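Local coordinates for nicotinate-nucleotide--dimethylbenzimidazole phosphoribosyltransferase (Thermus thermophilus HB8, PDB 1WX1), which probably transfers the phosphoribosyl group of nicotinate mononucleotide to 5,6-dimethylbenzimidazole, giving alpha-ribazole 5'-phosphate for cobalamin biosynthesis, at residues T168-A177 against K201-L212. Sequence-based numbering, arbitrary orientation.
Sequences TTAAAALTAA and KRQAVARALARL
With chi1 at 172°, Val205 turns CG1 anti to its backbone N and CG2 anti to its carbonyl carbon, and the two methyls part over the helix of Thr168-Ala177: CG2 comes to 4.0 Å from Ala172 CB, and CG1 to 4.0 Å from Ala173 CA. Val205 is thus a knob in a hole made by Thr169, Ala172, Ala173 and Ala176, three of them alanines whose short side chains let the branched valine settle close to the backbone. The axes of these two helical segments approach to 9.1 Å, crossing at -44°.

Leu209 reaches the next turn of helix 167-179, where its forked end serves two residues at once: CD1 meets Ala176 CB, while CD2 lies 3.6 Å from Ala177 N. Leu212 brings CD1 to 3.5 Å from Ala177 CB. Helix 218-225 covers one flank through Val225, which touches both Ala173 and Ala208.

At the other end the chain of Lys201, bent at chi2 and chi3, crosses Thr169, its CD 3.1 Å from Thr169 OG1. The stronger partner of NZ is the carbonyl oxygen of Gly188; Thr168 suits its place because its hydroxyl OG1 can accept a weak second bond from NZ, at 3.3 Å. The side chain of Thr168 lies about 11 Å from that of Glu304, the predicted proton acceptor.

The apolar part of the contact therefore relies on fit of shape, whereas the lysine's charge is held mainly by Gly188 O.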
ATOM      1  N   THR A 168       5.238 -22.780   8.693  1.00 17.08           N
ATOM      2  CA  THR A 168       3.879 -22.345   8.999  1.00 19.46           C
ATOM      3  C   THR A 168       3.284 -23.305  10.033  1.00 17.80           C
ATOM      4  O   THR A 168       2.375 -22.949  10.774  1.00 17.64           O
ATOM      5  CB  THR A 168       2.981 -22.294   7.737  1.00 21.06           C
ATOM      6  OG1 THR A 168       2.792 -23.613   7.223  1.00 26.30           O
ATOM      7  CG2 THR A 168       3.627 -21.428   6.667  1.00 25.18           C
ATOM      8  N   THR A 169       3.808 -24.526  10.092  1.00 17.77           N
ATOM      9  CA  THR A 169       3.323 -25.482  11.071  1.00 15.87           C
ATOM     10  C   THR A 169       3.911 -25.099  12.425  1.00 16.89           C
ATOM     11  O   THR A 169       3.202 -25.075  13.431  1.00 17.15           O
ATOM     12  CB  THR A 169       3.724 -26.930  10.701  1.00 18.32           C
ATOM     13  OG1 THR A 169       3.077 -27.296   9.480  1.00 19.41           O
ATOM     14  CG2 THR A 169       3.290 -27.904  11.789  1.00 17.90           C
ATOM     15  N   ALA A 170       5.204 -24.783  12.446  1.00 14.67           N
ATOM     16  CA  ALA A 170       5.862 -24.369  13.683  1.00 14.94           C
ATOM     17  C   ALA A 170       5.232 -23.057  14.163  1.00 15.75           C
ATOM     18  O   ALA A 170       5.058 -22.851  15.364  1.00 15.74           O
ATOM     19  CB  ALA A 170       7.366 -24.172  13.453  1.00 14.13           C
ATOM     20  N   ALA A 171       4.897 -22.177  13.222  1.00 13.75           N
ATOM     21  CA  ALA A 171       4.281 -20.897  13.570  1.00 15.12           C
ATOM     22  C   ALA A 171       2.892 -21.128  14.170  1.00 15.96           C
ATOM     23  O   ALA A 171       2.493 -20.437  15.108  1.00 15.93           O
ATOM     24  CB  ALA A 171       4.181 -20.008  12.338  1.00 13.90           C
ATOM     25  N   ALA A 172       2.163 -22.101  13.626  1.00 14.71           N
ATOM     26  CA  ALA A 172       0.828 -22.418  14.123  1.00 16.81           C
ATOM     27  C   ALA A 172       0.912 -22.968  15.544  1.00 18.07           C
ATOM     28  O   ALA A 172       0.104 -22.611  16.407  1.00 18.82           O
ATOM     29  CB  ALA A 172       0.150 -23.432  13.205  1.00 17.10           C
ATOM     30  N   ALA A 173       1.896 -23.829  15.786  1.00 17.17           N
ATOM     31  CA  ALA A 173       2.077 -24.425  17.100  1.00 17.73           C
ATOM     32  C   ALA A 173       2.430 -23.362  18.133  1.00 19.10           C
ATOM     33  O   ALA A 173       1.843 -23.314  19.223  1.00 18.89           O
ATOM     34  CB  ALA A 173       3.171 -25.490  17.048  1.00 18.76           C
ATOM     35  N   LEU A 174       3.389 -22.510  17.784  1.00 17.07           N
ATOM     36  CA  LEU A 174       3.823 -21.450  18.680  1.00 16.54           C
ATOM     37  C   LEU A 174       2.683 -20.472  18.948  1.00 17.18           C
ATOM     38  O   LEU A 174       2.486 -20.029  20.081  1.00 18.61           O
ATOM     39  CB  LEU A 174       5.018 -20.706  18.079  1.00 17.53           C
ATOM     40  CG  LEU A 174       5.566 -19.539  18.909  1.00 19.45           C
ATOM     41  CD1 LEU A 174       5.968 -20.038  20.293  1.00 19.12           C
ATOM     42  CD2 LEU A 174       6.767 -18.923  18.199  1.00 16.40           C
ATOM     43  N   THR A 175       1.928 -20.143  17.908  1.00 17.67           N
ATOM     44  CA  THR A 175       0.819 -19.212  18.067  1.00 18.32           C
ATOM     45  C   THR A 175      -0.248 -19.812  18.979  1.00 20.42           C
ATOM     46  O   THR A 175      -0.724 -19.159  19.910  1.00 20.54           O
ATOM     47  CB  THR A 175       0.201 -18.857  16.710  1.00 17.31           C
ATOM     48  OG1 THR A 175       1.179 -18.185  15.904  1.00 17.87           O
ATOM     49  CG2 THR A 175      -1.013 -17.948  16.893  1.00 18.80           C
ATOM     50  N   ALA A 176      -0.616 -21.062  18.714  1.00 21.18           N
ATOM     51  CA  ALA A 176      -1.621 -21.742  19.522  1.00 21.96           C
ATOM     52  C   ALA A 176      -1.179 -21.814  20.984  1.00 22.04           C
ATOM     53  O   ALA A 176      -1.969 -21.552  21.895  1.00 23.06           O
ATOM     54  CB  ALA A 176      -1.874 -23.150  18.971  1.00 20.69           C
ATOM     55  N   ALA A 177       0.087 -22.149  21.206  1.00 20.99           N
ATOM     56  CA  ALA A 177       0.619 -22.263  22.556  1.00 22.20           C
ATOM     57  C   ALA A 177       0.613 -20.933  23.314  1.00 24.72           C
ATOM     58  O   ALA A 177       0.192 -20.873  24.471  1.00 22.47           O
ATOM     59  CB  ALA A 177       2.034 -22.837  22.511  1.00 20.18           C
ATOM     60  N   LYS A 201      -1.090 -31.350   9.606  1.00 20.56           N
ATOM     61  CA  LYS A 201      -0.550 -30.148  10.246  1.00 22.84           C
ATOM     62  C   LYS A 201      -1.263 -29.949  11.570  1.00 21.76           C
ATOM     63  O   LYS A 201      -0.615 -29.709  12.580  1.00 21.40           O
ATOM     64  CB  LYS A 201      -0.706 -28.899   9.361  1.00 23.20           C
ATOM     65  CG  LYS A 201       0.080 -28.978   8.065  1.00 28.31           C
ATOM     66  CD  LYS A 201       0.585 -27.614   7.625  1.00 34.39           C
ATOM     67  CE  LYS A 201      -0.540 -26.656   7.316  1.00 35.78           C
ATOM     68  NZ  LYS A 201       0.001 -25.370   6.787  1.00 38.69           N
ATOM     69  N   ARG A 202      -2.589 -30.091  11.571  1.00 22.61           N
ATOM     70  CA  ARG A 202      -3.353 -29.932  12.800  1.00 23.17           C
ATOM     71  C   ARG A 202      -2.917 -30.953  13.842  1.00 23.00           C
ATOM     72  O   ARG A 202      -2.795 -30.628  15.028  1.00 22.61           O
ATOM     73  CB  ARG A 202      -4.851 -30.101  12.546  1.00 26.78           C
ATOM     74  CG  ARG A 202      -5.441 -29.093  11.583  1.00 33.87           C
ATOM     75  CD  ARG A 202      -6.824 -29.538  11.158  1.00 39.47           C
ATOM     76  NE  ARG A 202      -7.362 -28.741  10.061  1.00 44.99           N
ATOM     77  CZ  ARG A 202      -8.367 -29.138   9.287  1.00 47.92           C
ATOM     78  NH1 ARG A 202      -8.928 -30.323   9.493  1.00 49.17           N
ATOM     79  NH2 ARG A 202      -8.827 -28.352   8.325  1.00 49.81           N
ATOM     80  N   GLN A 203      -2.703 -32.197  13.405  1.00 23.94           N
ATOM     81  CA  GLN A 203      -2.270 -33.230  14.341  1.00 25.35           C
ATOM     82  C   GLN A 203      -0.902 -32.899  14.905  1.00 22.89           C
ATOM     83  O   GLN A 203      -0.664 -33.065  16.093  1.00 23.76           O
ATOM     84  CB  GLN A 203      -2.247 -34.608  13.692  1.00 29.66           C
ATOM     85  CG  GLN A 203      -3.362 -35.516  14.185  1.00 38.71           C
ATOM     86  CD  GLN A 203      -2.892 -36.909  14.520  1.00 44.02           C
ATOM     87  OE1 GLN A 203      -3.332 -37.884  13.895  1.00 46.69           O
ATOM     88  NE2 GLN A 203      -1.996 -37.021  15.493  1.00 45.82           N
ATOM     89  N   ALA A 204      -0.017 -32.398  14.053  1.00 21.97           N
ATOM     90  CA  ALA A 204       1.330 -32.038  14.483  1.00 20.91           C
ATOM     91  C   ALA A 204       1.242 -30.976  15.563  1.00 20.18           C
ATOM     92  O   ALA A 204       1.935 -31.052  16.573  1.00 19.97           O
ATOM     93  CB  ALA A 204       2.151 -31.518  13.294  1.00 20.53           C
ATOM     94  N   VAL A 205       0.362 -30.001  15.350  1.00 20.37           N
ATOM     95  CA  VAL A 205       0.169 -28.925  16.313  1.00 19.99           C
ATOM     96  C   VAL A 205      -0.403 -29.469  17.620  1.00 21.17           C
ATOM     97  O   VAL A 205       0.065 -29.123  18.707  1.00 22.39           O
ATOM     98  CB  VAL A 205      -0.787 -27.834  15.757  1.00 21.35           C
ATOM     99  CG1 VAL A 205      -1.129 -26.818  16.853  1.00 20.53           C
ATOM    100  CG2 VAL A 205      -0.133 -27.130  14.581  1.00 19.68           C
ATOM    101  N   ALA A 206      -1.414 -30.324  17.514  1.00 22.62           N
ATOM    102  CA  ALA A 206      -2.033 -30.901  18.700  1.00 22.63           C
ATOM    103  C   ALA A 206      -1.012 -31.689  19.516  1.00 23.91           C
ATOM    104  O   ALA A 206      -1.013 -31.630  20.742  1.00 24.35           O
ATOM    105  CB  ALA A 206      -3.204 -31.804  18.297  1.00 22.01           C
ATOM    106  N   ARG A 207      -0.137 -32.424  18.834  1.00 24.10           N
ATOM    107  CA  ARG A 207       0.878 -33.219  19.517  1.00 25.20           C
ATOM    108  C   ARG A 207       1.825 -32.315  20.294  1.00 23.93           C
ATOM    109  O   ARG A 207       2.149 -32.584  21.450  1.00 24.08           O
ATOM    110  CB  ARG A 207       1.683 -34.042  18.506  1.00 27.24           C
ATOM    111  CG  ARG A 207       0.835 -34.876  17.566  1.00 34.41           C
ATOM    112  CD  ARG A 207       0.782 -36.335  17.958  1.00 37.88           C
ATOM    113  NE  ARG A 207       2.060 -37.004  17.734  1.00 43.05           N
ATOM    114  CZ  ARG A 207       2.230 -38.320  17.793  1.00 44.77           C
ATOM    115  NH1 ARG A 207       1.201 -39.110  18.067  1.00 46.33           N
ATOM    116  NH2 ARG A 207       3.429 -38.845  17.588  1.00 46.73           N
ATOM    117  N   ALA A 208       2.269 -31.241  19.651  1.00 21.89           N
ATOM    118  CA  ALA A 208       3.188 -30.303  20.284  1.00 21.48           C
ATOM    119  C   ALA A 208       2.574 -29.670  21.528  1.00 21.75           C
ATOM    120  O   ALA A 208       3.221 -29.575  22.570  1.00 22.04           O
ATOM    121  CB  ALA A 208       3.592 -29.216  19.285  1.00 19.12           C
ATOM    122  N   LEU A 209       1.324 -29.237  21.417  1.00 23.19           N
ATOM    123  CA  LEU A 209       0.639 -28.608  22.541  1.00 23.80           C
ATOM    124  C   LEU A 209       0.532 -29.583  23.708  1.00 24.47           C
ATOM    125  O   LEU A 209       0.694 -29.202  24.863  1.00 23.59           O
ATOM    126  CB  LEU A 209      -0.758 -28.142  22.116  1.00 24.86           C
ATOM    127  CG  LEU A 209      -0.805 -27.031  21.059  1.00 26.43           C
ATOM    128  CD1 LEU A 209      -2.246 -26.763  20.663  1.00 25.65           C
ATOM    129  CD2 LEU A 209      -0.155 -25.762  21.609  1.00 26.88           C
ATOM    130  N   ALA A 210       0.275 -30.848  23.391  1.00 25.57           N
ATOM    131  CA  ALA A 210       0.147 -31.881  24.413  1.00 27.12           C
ATOM    132  C   ALA A 210       1.397 -32.018  25.282  1.00 27.22           C
ATOM    133  O   ALA A 210       1.314 -32.482  26.419  1.00 27.14           O
ATOM    134  CB  ALA A 210      -0.186 -33.221  23.762  1.00 26.34           C
ATOM    135  N   ARG A 211       2.554 -31.616  24.765  1.00 25.31           N
ATOM    136  CA  ARG A 211       3.778 -31.728  25.551  1.00 25.76           C
ATOM    137  C   ARG A 211       3.934 -30.591  26.559  1.00 26.94           C
ATOM    138  O   ARG A 211       4.752 -30.672  27.470  1.00 27.73           O
ATOM    139  CB  ARG A 211       5.012 -31.771  24.640  1.00 24.61           C
ATOM    140  CG  ARG A 211       5.129 -33.028  23.776  1.00 22.90           C
ATOM    141  CD  ARG A 211       6.550 -33.173  23.219  1.00 22.32           C
ATOM    142  NE  ARG A 211       6.950 -32.022  22.409  1.00 21.14           N
ATOM    143  CZ  ARG A 211       6.524 -31.785  21.171  1.00 22.35           C
ATOM    144  NH1 ARG A 211       5.684 -32.627  20.581  1.00 16.35           N
ATOM    145  NH2 ARG A 211       6.923 -30.692  20.524  1.00 20.93           N
ATOM    146  N   LEU A 212       3.143 -29.536  26.398  1.00 28.11           N
ATOM    147  CA  LEU A 212       3.213 -28.383  27.290  1.00 30.41           C
ATOM    148  C   LEU A 212       2.581 -28.628  28.664  1.00 31.92           C
ATOM    149  O   LEU A 212       1.696 -29.466  28.806  1.00 29.47           O
ATOM    150  CB  LEU A 212       2.546 -27.180  26.621  1.00 29.77           C
ATOM    151  CG  LEU A 212       3.175 -26.763  25.287  1.00 28.27           C
ATOM    152  CD1 LEU A 212       2.375 -25.637  24.657  1.00 28.95           C
ATOM    153  CD2 LEU A 212       4.611 -26.335  25.528  1.00 24.92           C
TER